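Local coordinates for protein MGS-M5 (Unidentified, PDB 4Q3N) that probably interconverts L-lactate and pyruvate with NAD as cofactor, as a tetrameric, Rossmann-fold lactate dehydrogenase from a deep-sea metagenome, at residues I252-Y263 / V282-L290. Numbering follows the deposited sequence.
Sequences ILPISVLNNGVY and VHHIVKLKL. With ACT (acetate ion), chain E.
The hydroxyl of Tyr-263 bridges the backbone at Val-286 and Leu-288: OH donates to Val-286 O at 2.6 Å, in the carbonyl plane and on a lone pair, and accepts from Leu-288 N at 2.8 Å along a nearly straight N-H (168°). The phenol thus satisfies a carbonyl and an amide just after strand 281-285 ends. With CG anti to its carbonyl carbon (chi1 -74°), the ring reaches in under Lys-287, whose CD lies 3.6 Å from the ring centroid in a CH-pi contact. The lysine chain bends at its second torsion (chi2 56°) and again at its last, which carries NZ to Leu-288 O, met from above the carbonyl plane. At the other end of the tyrosine, Asn-259 grips the backbone: OD1 takes Tyr-263 N on a lone pair at 2.7 Å, and ND2 donates to Tyr-263 O, clamping the residue just past the type I' turn Asn-259 to Val-262, which Val-262 N to Asn-259 O closes. ND2 also binds Glu-266 O. Beside this polar core, Ile-285 CD1 meets Val-257 CG2 tip to tip at 3.6 Å, while its CG2 lies at the tyrosine ring edge. His-284 NE2 and Lys-192 of a second subunit share an acetate ion, probably from the crystallisation liquor. A phenylalanine in place of Tyr-263 would probably leave Val-286 O and Leu-288 N without their shared mate. Apolar contacts thus join the outer strands of the C-terminal domain's three-stranded antiparallel sheet, separated by strand 270-278, while side-chain-to-backbone bonds tie together the segments that follow them.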
loop_
_atom_site.group_PDB
_atom_site.type_symbol
_atom_site.label_atom_id
_atom_site.label_comp_id
_atom_site.label_asym_id
_atom_site.label_seq_id
_atom_site.Cartn_x
_atom_site.Cartn_y
_atom_site.Cartn_z
ATOM N N ILE A 252 15.075 9.946 -9.575
ATOM C CA ILE A 252 15.355 10.568 -10.878
ATOM C C ILE A 252 14.109 10.461 -11.738
ATOM O O ILE A 252 13.643 9.340 -12.031
ATOM C CB ILE A 252 16.524 9.893 -11.599
ATOM C CG1 ILE A 252 17.774 9.984 -10.714
ATOM C CG2 ILE A 252 16.736 10.561 -12.995
ATOM C CD1 ILE A 252 18.916 9.100 -11.175
ATOM N N LEU A 253 13.561 11.618 -12.085
ATOM C CA LEU A 253 12.397 11.731 -12.993
ATOM C C LEU A 253 12.611 12.816 -14.039
ATOM O O LEU A 253 13.177 13.856 -13.747
ATOM C CB LEU A 253 11.109 12.096 -12.230
ATOM C CG LEU A 253 10.661 11.043 -11.196
ATOM C CD1 LEU A 253 9.612 11.639 -10.309
ATOM C CD2 LEU A 253 10.117 9.725 -11.864
ATOM N N PRO A 254 12.109 12.591 -15.258
ATOM C CA PRO A 254 12.233 13.626 -16.281
ATOM C C PRO A 254 11.124 14.625 -16.037
ATOM O O PRO A 254 9.955 14.236 -15.976
ATOM C CB PRO A 254 12.072 12.864 -17.590
ATOM C CG PRO A 254 11.208 11.645 -17.221
ATOM C CD PRO A 254 11.574 11.319 -15.777
ATOM N N ILE A 255 11.503 15.883 -15.807
ATOM C CA ILE A 255 10.544 16.955 -15.514
ATOM C C ILE A 255 11.048 18.208 -16.172
ATOM O O ILE A 255 12.194 18.234 -16.632
ATOM C CB ILE A 255 10.406 17.202 -13.994
ATOM C CG1 ILE A 255 11.793 17.239 -13.333
ATOM C CG2 ILE A 255 9.675 16.044 -13.343
ATOM C CD1 ILE A 255 11.787 17.896 -11.957
ATOM N N SER A 256 10.196 19.239 -16.236
ATOM C CA SER A 256 10.602 20.559 -16.691
ATOM C C SER A 256 11.486 21.239 -15.656
ATOM O O SER A 256 11.032 21.507 -14.548
ATOM C CB SER A 256 9.390 21.463 -16.977
ATOM O OG SER A 256 8.538 20.948 -17.981
ATOM N N VAL A 257 12.726 21.553 -16.034
ATOM C CA VAL A 257 13.673 22.219 -15.120
ATOM C C VAL A 257 14.468 23.229 -15.891
ATOM O O VAL A 257 14.575 23.143 -17.136
ATOM C CB VAL A 257 14.661 21.218 -14.466
ATOM C CG1 VAL A 257 13.956 20.418 -13.399
ATOM C CG2 VAL A 257 15.274 20.289 -15.545
ATOM N N LEU A 258 15.052 24.178 -15.168
ATOM C CA LEU A 258 15.834 25.221 -15.810
ATOM C C LEU A 258 17.178 24.625 -16.225
ATOM O O LEU A 258 17.973 24.232 -15.348
ATOM C CB LEU A 258 16.052 26.401 -14.871
ATOM C CG LEU A 258 16.814 27.586 -15.493
ATOM C CD1 LEU A 258 15.908 28.342 -16.560
ATOM C CD2 LEU A 258 17.342 28.573 -14.429
ATOM N N ASN A 259 17.457 24.575 -17.527
ATOM C CA ASN A 259 18.729 23.976 -17.977
ATOM C C ASN A 259 19.928 24.625 -17.292
ATOM O O ASN A 259 20.711 23.950 -16.610
ATOM C CB ASN A 259 18.921 24.083 -19.487
ATOM C CG ASN A 259 20.275 23.478 -19.929
ATOM O OD1 ASN A 259 20.620 22.381 -19.517
ATOM N ND2 ASN A 259 21.049 24.217 -20.716
ATOM N N ASN A 260 20.071 25.934 -17.482
ATOM C CA ASN A 260 21.063 26.691 -16.700
ATOM C C ASN A 260 22.483 26.151 -16.919
ATOM O O ASN A 260 23.275 26.071 -15.984
ATOM C CB ASN A 260 20.700 26.638 -15.209
ATOM C CG ASN A 260 21.416 27.695 -14.366
ATOM O OD1 ASN A 260 21.693 28.768 -14.828
ATOM N ND2 ASN A 260 21.694 27.370 -13.108
ATOM N N GLY A 261 22.813 25.779 -18.149
ATOM C CA GLY A 261 24.194 25.396 -18.432
ATOM C C GLY A 261 24.482 23.901 -18.223
ATOM O O GLY A 261 25.559 23.431 -18.525
ATOM N N VAL A 262 23.522 23.137 -17.732
ATOM C CA VAL A 262 23.825 21.724 -17.524
ATOM C C VAL A 262 24.020 21.037 -18.870
ATOM O O VAL A 262 25.064 20.431 -19.088
ATOM C CB VAL A 262 22.764 20.986 -16.708
ATOM C CG1 VAL A 262 23.112 19.482 -16.693
ATOM C CG2 VAL A 262 22.724 21.535 -15.270
ATOM N N TYR A 263 23.051 21.170 -19.787
ATOM C CA TYR A 263 23.221 20.655 -21.141
ATOM C C TYR A 263 23.724 21.801 -22.030
ATOM O O TYR A 263 23.650 22.991 -21.639
ATOM C CB TYR A 263 21.885 20.035 -21.650
ATOM C CG TYR A 263 21.559 18.685 -21.022
ATOM C CD1 TYR A 263 21.034 18.599 -19.719
ATOM C CD2 TYR A 263 21.795 17.488 -21.717
ATOM C CE1 TYR A 263 20.755 17.370 -19.125
ATOM C CE2 TYR A 263 21.495 16.240 -21.143
ATOM C CZ TYR A 263 20.992 16.183 -19.836
ATOM O OH TYR A 263 20.704 14.961 -19.249
ATOM N N VAL A 282 14.548 20.259 -6.503
ATOM C CA VAL A 282 15.486 19.664 -7.451
ATOM C C VAL A 282 16.916 19.657 -6.861
ATOM O O VAL A 282 17.515 20.700 -6.686
ATOM C CB VAL A 282 15.505 20.441 -8.807
ATOM C CG1 VAL A 282 16.502 19.780 -9.768
ATOM C CG2 VAL A 282 14.106 20.394 -9.411
ATOM N N HIS A 283 17.448 18.480 -6.562
ATOM C CA HIS A 283 18.800 18.411 -6.015
ATOM C C HIS A 283 19.837 18.767 -7.091
ATOM O O HIS A 283 20.716 19.602 -6.896
ATOM C CB HIS A 283 19.096 17.012 -5.415
ATOM C CG HIS A 283 20.488 16.916 -4.859
ATOM N ND1 HIS A 283 21.563 16.531 -5.628
ATOM C CD2 HIS A 283 20.983 17.209 -3.637
ATOM C CE1 HIS A 283 22.668 16.611 -4.911
ATOM N NE2 HIS A 283 22.342 17.010 -3.693
ATOM N N HIS A 284 19.713 18.153 -8.255
ATOM C CA HIS A 284 20.500 18.561 -9.434
ATOM C C HIS A 284 19.858 17.937 -10.657
ATOM O O HIS A 284 19.069 16.996 -10.548
ATOM C CB HIS A 284 22.000 18.147 -9.344
ATOM C CG HIS A 284 22.244 16.648 -9.375
ATOM N ND1 HIS A 284 22.147 15.847 -8.256
ATOM C CD2 HIS A 284 22.648 15.826 -10.378
ATOM C CE1 HIS A 284 22.483 14.603 -8.557
ATOM N NE2 HIS A 284 22.782 14.562 -9.844
ATOM N N ILE A 285 20.234 18.432 -11.827
ATOM C CA ILE A 285 19.798 17.837 -13.086
ATOM C C ILE A 285 20.790 16.765 -13.470
ATOM O O ILE A 285 21.997 16.973 -13.375
ATOM C CB ILE A 285 19.750 18.888 -14.194
ATOM C CG1 ILE A 285 18.708 19.943 -13.811
ATOM C CG2 ILE A 285 19.457 18.211 -15.599
ATOM C CD1 ILE A 285 18.701 21.124 -14.834
ATOM N N VAL A 286 20.311 15.624 -13.922
ATOM C CA VAL A 286 21.251 14.582 -14.284
ATOM C C VAL A 286 21.741 14.859 -15.696
ATOM O O VAL A 286 20.927 15.066 -16.624
ATOM C CB VAL A 286 20.584 13.186 -14.177
ATOM C CG1 VAL A 286 21.533 12.097 -14.680
ATOM C CG2 VAL A 286 20.164 12.924 -12.675
ATOM N N LYS A 287 23.043 14.850 -15.887
ATOM C CA LYS A 287 23.589 15.113 -17.210
ATOM C C LYS A 287 23.874 13.802 -17.926
ATOM O O LYS A 287 24.766 13.084 -17.545
ATOM C CB LYS A 287 24.849 15.974 -17.107
ATOM C CG LYS A 287 25.607 16.198 -18.403
ATOM C CD LYS A 287 24.726 16.791 -19.483
ATOM C CE LYS A 287 25.599 17.218 -20.678
ATOM N NZ LYS A 287 26.035 16.030 -21.503
ATOM N N LEU A 288 23.095 13.478 -18.953
ATOM C CA LEU A 288 23.376 12.294 -19.765
ATOM C C LEU A 288 24.350 12.619 -20.868
ATOM O O LEU A 288 24.342 13.739 -21.384
ATOM C CB LEU A 288 22.089 11.739 -20.415
ATOM C CG LEU A 288 20.988 11.425 -19.396
ATOM C CD1 LEU A 288 19.678 11.145 -20.196
ATOM C CD2 LEU A 288 21.427 10.200 -18.519
ATOM N N LYS A 289 25.165 11.639 -21.270
ATOM C CA LYS A 289 25.978 11.779 -22.499
ATOM C C LYS A 289 25.050 11.530 -23.693
ATOM O O LYS A 289 24.658 10.398 -23.943
ATOM C CB LYS A 289 27.169 10.788 -22.536
ATOM C CG LYS A 289 28.361 11.083 -21.614
ATOM C CD LYS A 289 29.613 10.272 -22.078
ATOM C CE LYS A 289 30.956 10.877 -21.631
ATOM N NZ LYS A 289 31.451 10.506 -20.256
ATOM N N LEU A 290 24.702 12.571 -24.441
ATOM C CA LEU A 290 23.777 12.422 -25.563
ATOM C C LEU A 290 24.571 12.135 -26.799
ATOM O O LEU A 290 25.697 12.610 -26.897
ATOM C CB LEU A 290 22.944 13.696 -25.771
ATOM C CG LEU A 290 22.055 14.058 -24.603
ATOM C CD1 LEU A 290 21.170 15.311 -24.957
ATOM C CD2 LEU A 290 21.201 12.886 -24.132
HETATM C C ACT E . 23.961 11.549 -11.769
HETATM O O ACT E . 24.757 11.114 -12.654
HETATM O OXT ACT E . 23.938 12.799 -11.594
HETATM C CH3 ACT E . 23.106 10.659 -10.914
#